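Local atomic coordinates of transaminase (Bacillus megaterium, PDB entry 5G0A), a protein that probably catalyses S-selective, pyridoxal-5'-phosphate-dependent transfer of amino groups, as a class-III aminotransferase of the omega-transaminase type. Residues B[256-270]-B[282-296]. Numbering follows the deposited sequence.
Unlike the reference sequence in segment 256-270: Asn268 (reference Thr). With PLP (pyridoxal-5'-phosphate), chain K.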
ATOM      1  N   ARG B 256      11.123 -26.553  -1.305  1.00 26.04           N
ATOM      2  CA  ARG B 256      10.078 -27.362  -0.703  1.00 26.32           C
ATOM      3  C   ARG B 256      10.389 -27.604   0.781  1.00 26.84           C
ATOM      4  O   ARG B 256       9.526 -27.456   1.642  1.00 27.16           O
ATOM      5  CB  ARG B 256       9.901 -28.686  -1.468  1.00 24.16           C
ATOM      6  CG  ARG B 256       9.021 -29.702  -0.754  1.00 25.94           C
ATOM      7  CD  ARG B 256       7.527 -29.384  -0.787  1.00 27.52           C
ATOM      8  NE  ARG B 256       7.150 -28.255   0.079  1.00 27.43           N
ATOM      9  CZ  ARG B 256       5.904 -27.802   0.234  1.00 26.75           C
ATOM     10  NH1 ARG B 256       4.878 -28.368  -0.390  1.00 25.02           N
ATOM     11  NH2 ARG B 256       5.680 -26.769   1.043  1.00 24.62           N
ATOM     12  N   LYS B 257      11.638 -27.986   1.045  1.00 29.08           N
ATOM     13  CA  LYS B 257      12.125 -28.209   2.404  1.00 28.72           C
ATOM     14  C   LYS B 257      12.051 -26.937   3.259  1.00 28.85           C
ATOM     15  O   LYS B 257      11.527 -26.977   4.364  1.00 27.02           O
ATOM     16  CB  LYS B 257      13.559 -28.760   2.350  1.00 31.48           C
ATOM     17  CG  LYS B 257      14.177 -29.045   3.713  1.00 35.90           C
ATOM     18  CD  LYS B 257      15.369 -29.995   3.558  1.00 40.74           C
ATOM     19  CE  LYS B 257      16.182 -30.108   4.845  1.00 46.03           C
ATOM     20  NZ  LYS B 257      16.989 -28.882   5.126  1.00 52.09           N
ATOM     21  N   MET B 258      12.539 -25.821   2.728  1.00 27.29           N
ATOM     22  CA  MET B 258      12.539 -24.537   3.453  1.00 28.09           C
ATOM     23  C   MET B 258      11.117 -24.069   3.797  1.00 28.64           C
ATOM     24  O   MET B 258      10.843 -23.663   4.932  1.00 28.67           O
ATOM     25  CB  MET B 258      13.304 -23.454   2.658  1.00 28.48           C
ATOM     26  CG  MET B 258      13.245 -22.039   3.270  1.00 30.89           C
ATOM     27  SD  MET B 258      13.373 -20.702   2.047  1.00 33.72           S
ATOM     28  CE  MET B 258      11.707 -20.644   1.360  1.00 32.55           C
ATOM     29  N   THR B 259      10.196 -24.153   2.833  1.00 26.72           N
ATOM     30  CA  THR B 259       8.806 -23.800   3.120  1.00 25.56           C
ATOM     31  C   THR B 259       8.146 -24.688   4.199  1.00 26.06           C
ATOM     32  O   THR B 259       7.481 -24.195   5.102  1.00 25.74           O
ATOM     33  CB  THR B 259       7.942 -23.739   1.827  1.00 26.76           C
ATOM     34  OG1 THR B 259       8.014 -24.987   1.114  1.00 26.94           O
ATOM     35  CG2 THR B 259       8.416 -22.605   0.922  1.00 26.43           C
ATOM     36  N   LYS B 260       8.348 -26.000   4.113  1.00 27.13           N
ATOM     37  CA  LYS B 260       7.833 -26.916   5.134  1.00 28.09           C
ATOM     38  C   LYS B 260       8.399 -26.551   6.517  1.00 27.45           C
ATOM     39  O   LYS B 260       7.656 -26.527   7.497  1.00 28.49           O
ATOM     40  CB  LYS B 260       8.234 -28.361   4.820  1.00 29.10           C
ATOM     41  CG  LYS B 260       7.473 -29.045   3.676  1.00 29.37           C
ATOM     42  CD  LYS B 260       6.021 -29.337   4.020  1.00 33.14           C
ATOM     43  CE  LYS B 260       5.399 -30.242   2.952  1.00 34.71           C
ATOM     44  NZ  LYS B 260       3.960 -30.492   3.240  1.00 35.53           N
ATOM     45  N   GLU B 261       9.702 -26.276   6.573  1.00 28.41           N
ATOM     46  CA  GLU B 261      10.361 -25.940   7.857  1.00 31.80           C
ATOM     47  C   GLU B 261       9.861 -24.616   8.446  1.00 32.76           C
ATOM     48  O   GLU B 261       9.710 -24.480   9.658  1.00 30.26           O
ATOM     49  CB  GLU B 261      11.880 -25.895   7.683  1.00 33.20           C
ATOM     50  CG  GLU B 261      12.490 -27.264   7.438  1.00 34.78           C
ATOM     51  CD  GLU B 261      13.975 -27.224   7.147  1.00 40.26           C
ATOM     52  OE1 GLU B 261      14.540 -26.127   6.932  1.00 44.34           O
ATOM     53  OE2 GLU B 261      14.582 -28.313   7.111  1.00 44.64           O
ATOM     54  N   LEU B 262       9.573 -23.648   7.574  1.00 31.06           N
ATOM     55  CA  LEU B 262       9.082 -22.333   8.025  1.00 31.68           C
ATOM     56  C   LEU B 262       7.567 -22.271   8.255  1.00 30.33           C
ATOM     57  O   LEU B 262       7.081 -21.332   8.882  1.00 30.56           O
ATOM     58  CB  LEU B 262       9.525 -21.217   7.067  1.00 32.21           C
ATOM     59  CG  LEU B 262      11.038 -21.022   6.851  1.00 35.32           C
ATOM     60  CD1 LEU B 262      11.292 -19.968   5.790  1.00 35.45           C
ATOM     61  CD2 LEU B 262      11.751 -20.675   8.155  1.00 40.57           C
ATOM     62  N   GLY B 263       6.831 -23.271   7.760  1.00 27.84           N
ATOM     63  CA  GLY B 263       5.376 -23.312   7.905  1.00 28.03           C
ATOM     64  C   GLY B 263       4.701 -22.378   6.906  1.00 26.24           C
ATOM     65  O   GLY B 263       3.699 -21.730   7.232  1.00 28.93           O
ATOM     66  N   VAL B 264       5.242 -22.357   5.691  1.00 25.80           N
ATOM     67  CA  VAL B 264       4.803 -21.442   4.611  1.00 25.72           C
ATOM     68  C   VAL B 264       4.384 -22.334   3.440  1.00 24.71           C
ATOM     69  O   VAL B 264       4.960 -23.417   3.241  1.00 24.97           O
ATOM     70  CB  VAL B 264       5.978 -20.495   4.263  1.00 26.72           C
ATOM     71  CG1 VAL B 264       5.822 -19.790   2.921  1.00 29.04           C
ATOM     72  CG2 VAL B 264       6.199 -19.493   5.407  1.00 26.89           C
ATOM     73  N   LEU B 265       3.354 -21.923   2.707  1.00 22.86           N
ATOM     74  CA  LEU B 265       2.945 -22.672   1.524  1.00 21.87           C
ATOM     75  C   LEU B 265       3.925 -22.522   0.351  1.00 22.72           C
ATOM     76  O   LEU B 265       4.637 -21.524   0.231  1.00 23.88           O
ATOM     77  CB  LEU B 265       1.524 -22.260   1.090  1.00 22.00           C
ATOM     78  CG  LEU B 265       0.378 -22.495   2.064  1.00 23.70           C
ATOM     79  CD1 LEU B 265      -0.920 -21.907   1.493  1.00 23.82           C
ATOM     80  CD2 LEU B 265       0.214 -23.993   2.414  1.00 24.02           C
ATOM     81  N   TRP B 266       3.957 -23.546  -0.511  1.00 22.57           N
ATOM     82  CA  TRP B 266       4.655 -23.475  -1.776  1.00 22.98           C
ATOM     83  C   TRP B 266       3.663 -23.572  -2.938  1.00 23.38           C
ATOM     84  O   TRP B 266       2.962 -24.579  -3.103  1.00 22.37           O
ATOM     85  CB  TRP B 266       5.770 -24.565  -1.887  1.00 22.85           C
ATOM     86  CG  TRP B 266       6.408 -24.632  -3.244  1.00 23.44           C
ATOM     87  CD1 TRP B 266       6.747 -23.572  -4.053  1.00 23.59           C
ATOM     88  CD2 TRP B 266       6.803 -25.815  -3.955  1.00 23.89           C
ATOM     89  NE1 TRP B 266       7.298 -24.028  -5.227  1.00 23.37           N
ATOM     90  CE2 TRP B 266       7.349 -25.395  -5.191  1.00 22.89           C
ATOM     91  CE3 TRP B 266       6.751 -27.198  -3.668  1.00 23.70           C
ATOM     92  CZ2 TRP B 266       7.826 -26.300  -6.149  1.00 23.46           C
ATOM     93  CZ3 TRP B 266       7.232 -28.088  -4.629  1.00 22.14           C
ATOM     94  CH2 TRP B 266       7.753 -27.638  -5.847  1.00 22.99           C
ATOM     95  N   ILE B 267       3.561 -22.481  -3.691  1.00 22.13           N
ATOM     96  CA  ILE B 267       2.757 -22.449  -4.910  1.00 21.45           C
ATOM     97  C   ILE B 267       3.730 -22.634  -6.055  1.00 22.74           C
ATOM     98  O   ILE B 267       4.640 -21.829  -6.242  1.00 23.85           O
ATOM     99  CB  ILE B 267       2.062 -21.067  -5.104  1.00 21.76           C
ATOM    100  CG1 ILE B 267       1.161 -20.730  -3.901  1.00 22.58           C
ATOM    101  CG2 ILE B 267       1.300 -21.076  -6.451  1.00 21.67           C
ATOM    102  CD1 ILE B 267       0.651 -19.273  -3.899  1.00 24.69           C
ATOM    103  N   ASN B 268       3.558 -23.694  -6.849  1.00 21.56           N
ATOM    104  CA  ASN B 268       4.303 -23.718  -8.103  1.00 22.11           C
ATOM    105  C   ASN B 268       3.415 -23.357  -9.288  1.00 23.09           C
ATOM    106  O   ASN B 268       2.337 -23.913  -9.449  1.00 22.95           O
ATOM    107  CB  ASN B 268       5.037 -25.044  -8.380  1.00 23.89           C
ATOM    108  CG  ASN B 268       6.001 -24.905  -9.529  1.00 24.18           C
ATOM    109  OD1 ASN B 268       6.904 -24.043  -9.511  1.00 24.98           O
ATOM    110  ND2 ASN B 268       5.797 -25.709 -10.574  1.00 24.70           N
ATOM    111  N   ASP B 269       3.883 -22.385 -10.062  1.00 21.61           N
ATOM    112  CA  ASP B 269       3.150 -21.870 -11.208  1.00 22.10           C
ATOM    113  C   ASP B 269       3.464 -22.752 -12.413  1.00 23.04           C
ATOM    114  O   ASP B 269       4.579 -22.708 -12.945  1.00 23.18           O
ATOM    115  CB  ASP B 269       3.578 -20.411 -11.468  1.00 22.88           C
ATOM    116  CG  ASP B 269       2.735 -19.728 -12.557  1.00 24.24           C
ATOM    117  OD1 ASP B 269       1.997 -20.425 -13.289  1.00 23.07           O
ATOM    118  OD2 ASP B 269       2.818 -18.484 -12.653  1.00 22.86           O
ATOM    119  N   GLU B 270       2.481 -23.568 -12.806  1.00 21.86           N
ATOM    120  CA  GLU B 270       2.636 -24.504 -13.918  1.00 21.96           C
ATOM    121  C   GLU B 270       1.936 -24.024 -15.172  1.00 22.90           C
ATOM    122  O   GLU B 270       1.642 -24.829 -16.051  1.00 23.60           O
ATOM    123  CB  GLU B 270       2.034 -25.864 -13.545  1.00 21.90           C
ATOM    124  CG  GLU B 270       2.821 -26.691 -12.513  1.00 23.42           C
ATOM    125  CD  GLU B 270       4.101 -27.313 -13.076  1.00 24.13           C
ATOM    126  OE1 GLU B 270       4.235 -27.472 -14.318  1.00 23.35           O
ATOM    127  OE2 GLU B 270       4.991 -27.667 -12.269  1.00 24.51           O
ATOM    128  N   PHE B 282       3.897 -32.439 -15.263  1.00 25.06           N
ATOM    129  CA  PHE B 282       4.164 -31.089 -14.726  1.00 25.82           C
ATOM    130  C   PHE B 282       5.637 -30.864 -14.436  1.00 26.58           C
ATOM    131  O   PHE B 282       6.362 -31.807 -14.111  1.00 25.98           O
ATOM    132  CB  PHE B 282       3.355 -30.856 -13.456  1.00 26.40           C
ATOM    133  CG  PHE B 282       1.883 -30.823 -13.692  1.00 24.56           C
ATOM    134  CD1 PHE B 282       1.294 -29.681 -14.218  1.00 25.48           C
ATOM    135  CD2 PHE B 282       1.088 -31.927 -13.424  1.00 26.38           C
ATOM    136  CE1 PHE B 282      -0.091 -29.637 -14.448  1.00 24.39           C
ATOM    137  CE2 PHE B 282      -0.284 -31.894 -13.640  1.00 25.95           C
ATOM    138  CZ  PHE B 282      -0.871 -30.759 -14.174  1.00 27.53           C
ATOM    139  N   GLY B 283       6.067 -29.610 -14.567  1.00 26.24           N
ATOM    140  CA  GLY B 283       7.466 -29.232 -14.362  1.00 26.11           C
ATOM    141  C   GLY B 283       8.012 -29.646 -13.009  1.00 24.88           C
ATOM    142  O   GLY B 283       9.168 -30.090 -12.930  1.00 25.41           O
ATOM    143  N   TYR B 284       7.211 -29.516 -11.955  1.00 24.60           N
ATOM    144  CA  TYR B 284       7.701 -29.845 -10.597  1.00 24.48           C
ATOM    145  C   TYR B 284       8.070 -31.320 -10.465  1.00 25.63           C
ATOM    146  O   TYR B 284       8.831 -31.691  -9.573  1.00 27.63           O
ATOM    147  CB  TYR B 284       6.709 -29.444  -9.473  1.00 24.06           C
ATOM    148  CG  TYR B 284       5.456 -30.300  -9.376  1.00 24.49           C
ATOM    149  CD1 TYR B 284       5.459 -31.499  -8.646  1.00 23.57           C
ATOM    150  CD2 TYR B 284       4.267 -29.902  -9.998  1.00 22.59           C
ATOM    151  CE1 TYR B 284       4.324 -32.275  -8.545  1.00 24.41           C
ATOM    152  CE2 TYR B 284       3.110 -30.678  -9.906  1.00 23.83           C
ATOM    153  CZ  TYR B 284       3.161 -31.875  -9.194  1.00 24.17           C
ATOM    154  OH  TYR B 284       2.039 -32.648  -9.083  1.00 26.37           O
ATOM    155  N   GLN B 285       7.495 -32.155 -11.327  1.00 25.48           N
ATOM    156  CA  GLN B 285       7.705 -33.617 -11.230  1.00 25.76           C
ATOM    157  C   GLN B 285       9.122 -34.073 -11.551  1.00 28.07           C
ATOM    158  O   GLN B 285       9.497 -35.219 -11.247  1.00 29.12           O
ATOM    159  CB  GLN B 285       6.689 -34.376 -12.086  1.00 25.68           C
ATOM    160  CG  GLN B 285       5.277 -34.191 -11.555  1.00 25.11           C
ATOM    161  CD  GLN B 285       4.224 -34.868 -12.403  1.00 24.87           C
ATOM    162  OE1 GLN B 285       4.229 -34.777 -13.638  1.00 26.04           O
ATOM    163  NE2 GLN B 285       3.315 -35.552 -11.743  1.00 26.67           N
ATOM    164  N   HIS B 286       9.906 -33.200 -12.167  1.00 27.22           N
ATOM    165  CA  HIS B 286      11.337 -33.481 -12.323  1.00 29.33           C
ATOM    166  C   HIS B 286      12.106 -33.504 -11.010  1.00 32.03           C
ATOM    167  O   HIS B 286      13.232 -34.017 -10.978  1.00 29.90           O
ATOM    168  CB  HIS B 286      11.990 -32.487 -13.272  1.00 28.07           C
ATOM    169  CG  HIS B 286      11.523 -32.625 -14.681  1.00 31.24           C
ATOM    170  ND1 HIS B 286      12.080 -33.529 -15.565  1.00 30.00           N
ATOM    171  CD2 HIS B 286      10.523 -32.006 -15.352  1.00 32.12           C
ATOM    172  CE1 HIS B 286      11.461 -33.436 -16.731  1.00 33.96           C
ATOM    173  NE2 HIS B 286      10.502 -32.527 -16.625  1.00 32.04           N
ATOM    174  N   TYR B 287      11.503 -32.972  -9.936  1.00 30.39           N
ATOM    175  CA  TYR B 287      12.253 -32.682  -8.694  1.00 30.30           C
ATOM    176  C   TYR B 287      11.905 -33.522  -7.461  1.00 30.06           C
ATOM    177  O   TYR B 287      12.419 -33.265  -6.366  1.00 31.66           O
ATOM    178  CB  TYR B 287      12.189 -31.160  -8.388  1.00 28.91           C
ATOM    179  CG  TYR B 287      12.721 -30.370  -9.549  1.00 31.67           C
ATOM    180  CD1 TYR B 287      14.098 -30.249  -9.746  1.00 35.45           C
ATOM    181  CD2 TYR B 287      11.856 -29.829 -10.521  1.00 30.77           C
ATOM    182  CE1 TYR B 287      14.605 -29.577 -10.839  1.00 35.11           C
ATOM    183  CE2 TYR B 287      12.358 -29.159 -11.616  1.00 32.71           C
ATOM    184  CZ  TYR B 287      13.731 -29.041 -11.763  1.00 34.27           C
ATOM    185  OH  TYR B 287      14.243 -28.387 -12.837  1.00 36.88           O
ATOM    186  N   GLY B 288      11.036 -34.511  -7.619  1.00 29.16           N
ATOM    187  CA  GLY B 288      10.748 -35.456  -6.524  1.00 31.66           C
ATOM    188  C   GLY B 288       9.974 -34.876  -5.348  1.00 33.76           C
ATOM    189  O   GLY B 288      10.050 -35.392  -4.226  1.00 34.28           O
ATOM    190  N   VAL B 289       9.221 -33.798  -5.607  1.00 30.55           N
ATOM    191  CA  VAL B 289       8.492 -33.096  -4.561  1.00 31.05           C
ATOM    192  C   VAL B 289       7.050 -32.825  -4.966  1.00 30.54           C
ATOM    193  O   VAL B 289       6.639 -33.098  -6.096  1.00 29.68           O
ATOM    194  CB  VAL B 289       9.179 -31.766  -4.142  1.00 32.78           C
ATOM    195  CG1 VAL B 289      10.460 -32.040  -3.369  1.00 36.06           C
ATOM    196  CG2 VAL B 289       9.450 -30.863  -5.351  1.00 35.45           C
ATOM    197  N   GLN B 290       6.271 -32.328  -4.017  1.00 28.57           N
ATOM    198  CA  GLN B 290       4.869 -32.038  -4.261  1.00 27.89           C
ATOM    199  C   GLN B 290       4.597 -30.659  -3.656  1.00 27.88           C
ATOM    200  O   GLN B 290       5.003 -30.385  -2.515  1.00 27.97           O
ATOM    201  CB  GLN B 290       3.967 -33.119  -3.654  1.00 29.78           C
ATOM    202  CG  GLN B 290       4.051 -34.446  -4.435  1.00 30.18           C
ATOM    203  CD  GLN B 290       3.204 -35.584  -3.875  1.00 30.90           C
ATOM    204  OE1 GLN B 290       2.154 -35.376  -3.278  1.00 30.73           O
ATOM    205  NE2 GLN B 290       3.666 -36.820  -4.100  1.00 33.41           N
ATOM    206  N   PRO B 291       3.936 -29.784  -4.421  1.00 26.29           N
ATOM    207  CA  PRO B 291       3.599 -28.449  -3.928  1.00 24.97           C
ATOM    208  C   PRO B 291       2.306 -28.443  -3.113  1.00 25.11           C
ATOM    209  O   PRO B 291       1.649 -29.487  -2.959  1.00 25.21           O
ATOM    210  CB  PRO B 291       3.399 -27.653  -5.236  1.00 26.22           C
ATOM    211  CG  PRO B 291       2.794 -28.691  -6.165  1.00 27.27           C
ATOM    212  CD  PRO B 291       3.496 -29.988  -5.824  1.00 26.77           C
ATOM    213  N   ASP B 292       1.934 -27.261  -2.595  1.00 22.41           N
ATOM    214  CA  ASP B 292       0.664 -27.091  -1.897  1.00 23.68           C
ATOM    215  C   ASP B 292      -0.438 -26.628  -2.849  1.00 21.54           C
ATOM    216  O   ASP B 292      -1.618 -26.910  -2.646  1.00 23.22           O
ATOM    217  CB  ASP B 292       0.830 -26.050  -0.776  1.00 23.23           C
ATOM    218  CG  ASP B 292       1.803 -26.519   0.298  1.00 26.19           C
ATOM    219  OD1 ASP B 292       1.416 -27.414   1.084  1.00 28.82           O
ATOM    220  OD2 ASP B 292       2.933 -26.015   0.343  1.00 24.53           O
ATOM    221  N   ILE B 293      -0.021 -25.880  -3.863  1.00 21.90           N
ATOM    222  CA  ILE B 293      -0.947 -25.310  -4.860  1.00 22.16           C
ATOM    223  C   ILE B 293      -0.205 -25.247  -6.182  1.00 21.28           C
ATOM    224  O   ILE B 293       0.996 -24.916  -6.208  1.00 22.63           O
ATOM    225  CB  ILE B 293      -1.360 -23.838  -4.495  1.00 22.64           C
ATOM    226  CG1 ILE B 293      -2.095 -23.776  -3.158  1.00 23.90           C
ATOM    227  CG2 ILE B 293      -2.209 -23.216  -5.600  1.00 23.60           C
ATOM    228  CD1 ILE B 293      -2.305 -22.356  -2.621  1.00 22.42           C
ATOM    229  N   ILE B 294      -0.892 -25.584  -7.283  1.00 21.74           N
ATOM    230  CA  ILE B 294      -0.390 -25.212  -8.620  1.00 20.69           C
ATOM    231  C   ILE B 294      -1.399 -24.381  -9.406  1.00 20.14           C
ATOM    232  O   ILE B 294      -2.607 -24.468  -9.177  1.00 21.23           O
ATOM    233  CB  ILE B 294       0.087 -26.400  -9.510  1.00 21.56           C
ATOM    234  CG1 ILE B 294      -1.096 -27.286  -9.969  1.00 22.51           C
ATOM    235  CG2 ILE B 294       1.260 -27.142  -8.813  1.00 22.78           C
ATOM    236  CD1 ILE B 294      -0.653 -28.390 -10.945  1.00 23.48           C
ATOM    237  N   THR B 295      -0.860 -23.587 -10.323  1.00 21.34           N
ATOM    238  CA  THR B 295      -1.662 -22.793 -11.252  1.00 21.64           C
ATOM    239  C   THR B 295      -1.444 -23.312 -12.663  1.00 22.17           C
ATOM    240  O   THR B 295      -0.333 -23.724 -13.014  1.00 23.47           O
ATOM    241  CB  THR B 295      -1.309 -21.296 -11.161  1.00 21.69           C
ATOM    242  OG1 THR B 295       0.103 -21.129 -11.284  1.00 22.41           O
ATOM    243  CG2 THR B 295      -1.765 -20.725  -9.824  1.00 22.81           C
ATOM    244  N   MET B 296      -2.508 -23.266 -13.462  1.00 21.92           N
ATOM    245  CA  MET B 296      -2.520 -23.866 -14.816  1.00 22.53           C
ATOM    246  C   MET B 296      -3.207 -22.943 -15.804  1.00 21.09           C
ATOM    247  O   MET B 296      -4.065 -22.146 -15.440  1.00 22.02           O
ATOM    248  CB  MET B 296      -3.258 -25.213 -14.803  1.00 22.17           C
ATOM    249  CG  MET B 296      -2.570 -26.291 -13.962  1.00 23.15           C
ATOM    250  SD  MET B 296      -3.664 -27.667 -13.595  1.00 25.11           S
ATOM    251  CE  MET B 296      -4.582 -26.991 -12.211  1.00 23.77           C
TER
HETATM  252  N1  PLP K1298       2.300 -17.747 -15.309  1.00 22.01           N
HETATM  253  C2  PLP K1298       3.258 -18.179 -16.164  1.00 23.29           C
HETATM  254  C2A PLP K1298       4.457 -18.933 -15.634  1.00 24.59           C
HETATM  255  C3  PLP K1298       3.087 -17.982 -17.623  1.00 25.42           C
HETATM  256  O3  PLP K1298       3.985 -18.429 -18.512  1.00 27.98           O
HETATM  257  C4  PLP K1298       1.891 -17.273 -18.104  1.00 25.67           C
HETATM  258  C4A PLP K1298       1.659 -17.087 -19.603  1.00 30.20           C
HETATM  259  C5  PLP K1298       0.951 -16.815 -17.053  1.00 23.64           C
HETATM  260  C6  PLP K1298       1.221 -17.056 -15.714  1.00 23.42           C
HETATM  261  C5A PLP K1298      -0.297 -16.011 -17.388  1.00 24.74           C
HETATM  262  O4P PLP K1298      -1.209 -16.694 -18.221  1.00 24.58           O
HETATM  263  P   PLP K1298      -2.226 -15.797 -19.103  1.00 23.59           P
HETATM  264  O1P PLP K1298      -3.115 -16.879 -19.655  1.00 23.94           O
HETATM  265  O2P PLP K1298      -2.936 -14.799 -18.206  1.00 23.11           O
HETATM  266  O3P PLP K1298      -1.372 -15.124 -20.145  1.00 23.96           O
HETATM  267  O   HOH W   1       3.013 -27.933   3.194  1.00 31.69           O
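Strands 265-269 and 293-296 run parallel, their axes 4.7 Å apart and 20° askew, and pair Ile267 with Ile293, Asn268 with Ile294 and Asp269 with Thr295. The ladder includes Asn268 N to Ile293 O at 2.9 Å. Just before the Ile293 pair, Asp292 turns its carboxylate toward segment 256-270: Asp292 OD2 accepts Trp266 N on its anti side at 2.8 Å and Arg256 NH2 on its syn side at 2.9 Å. The Arg256 guanidinium stands nearly perpendicular to this carboxylate (85°), and Arg256 NH1 donates to Gln290 O in the carbonyl plane at 2.9 Å. Bends at chi2 and chi3 of Arg256 bring the group there, while Arg256 CG packs against Val289 CG1. An alanine in place of Arg256 would probably leave Asp292 without its salt-bridge mate and Gln290 O without this donor. Pro291 CB lies over the six-membered ring of Trp266, 4.0 Å from its centroid, a CH-pi contact; Val289 CG2 packs against CZ3. Toward the strand ends, Glu270 spreads its carboxylate across successive amides, OE1 accepting from Gly283 N (2.8 Å) and OE2 from Tyr284 N, both syn; OE1 also bonds Thr273. Beside it Asp269 holds the PLP pyridine nitrogen, OD2 to N1 at 2.8 Å, with His149 on the same oxygen. An aspartate on a central strand of the mixed sheet, facing the cofactor's ring nitrogen, is the hallmark of fold-type I PLP enzymes.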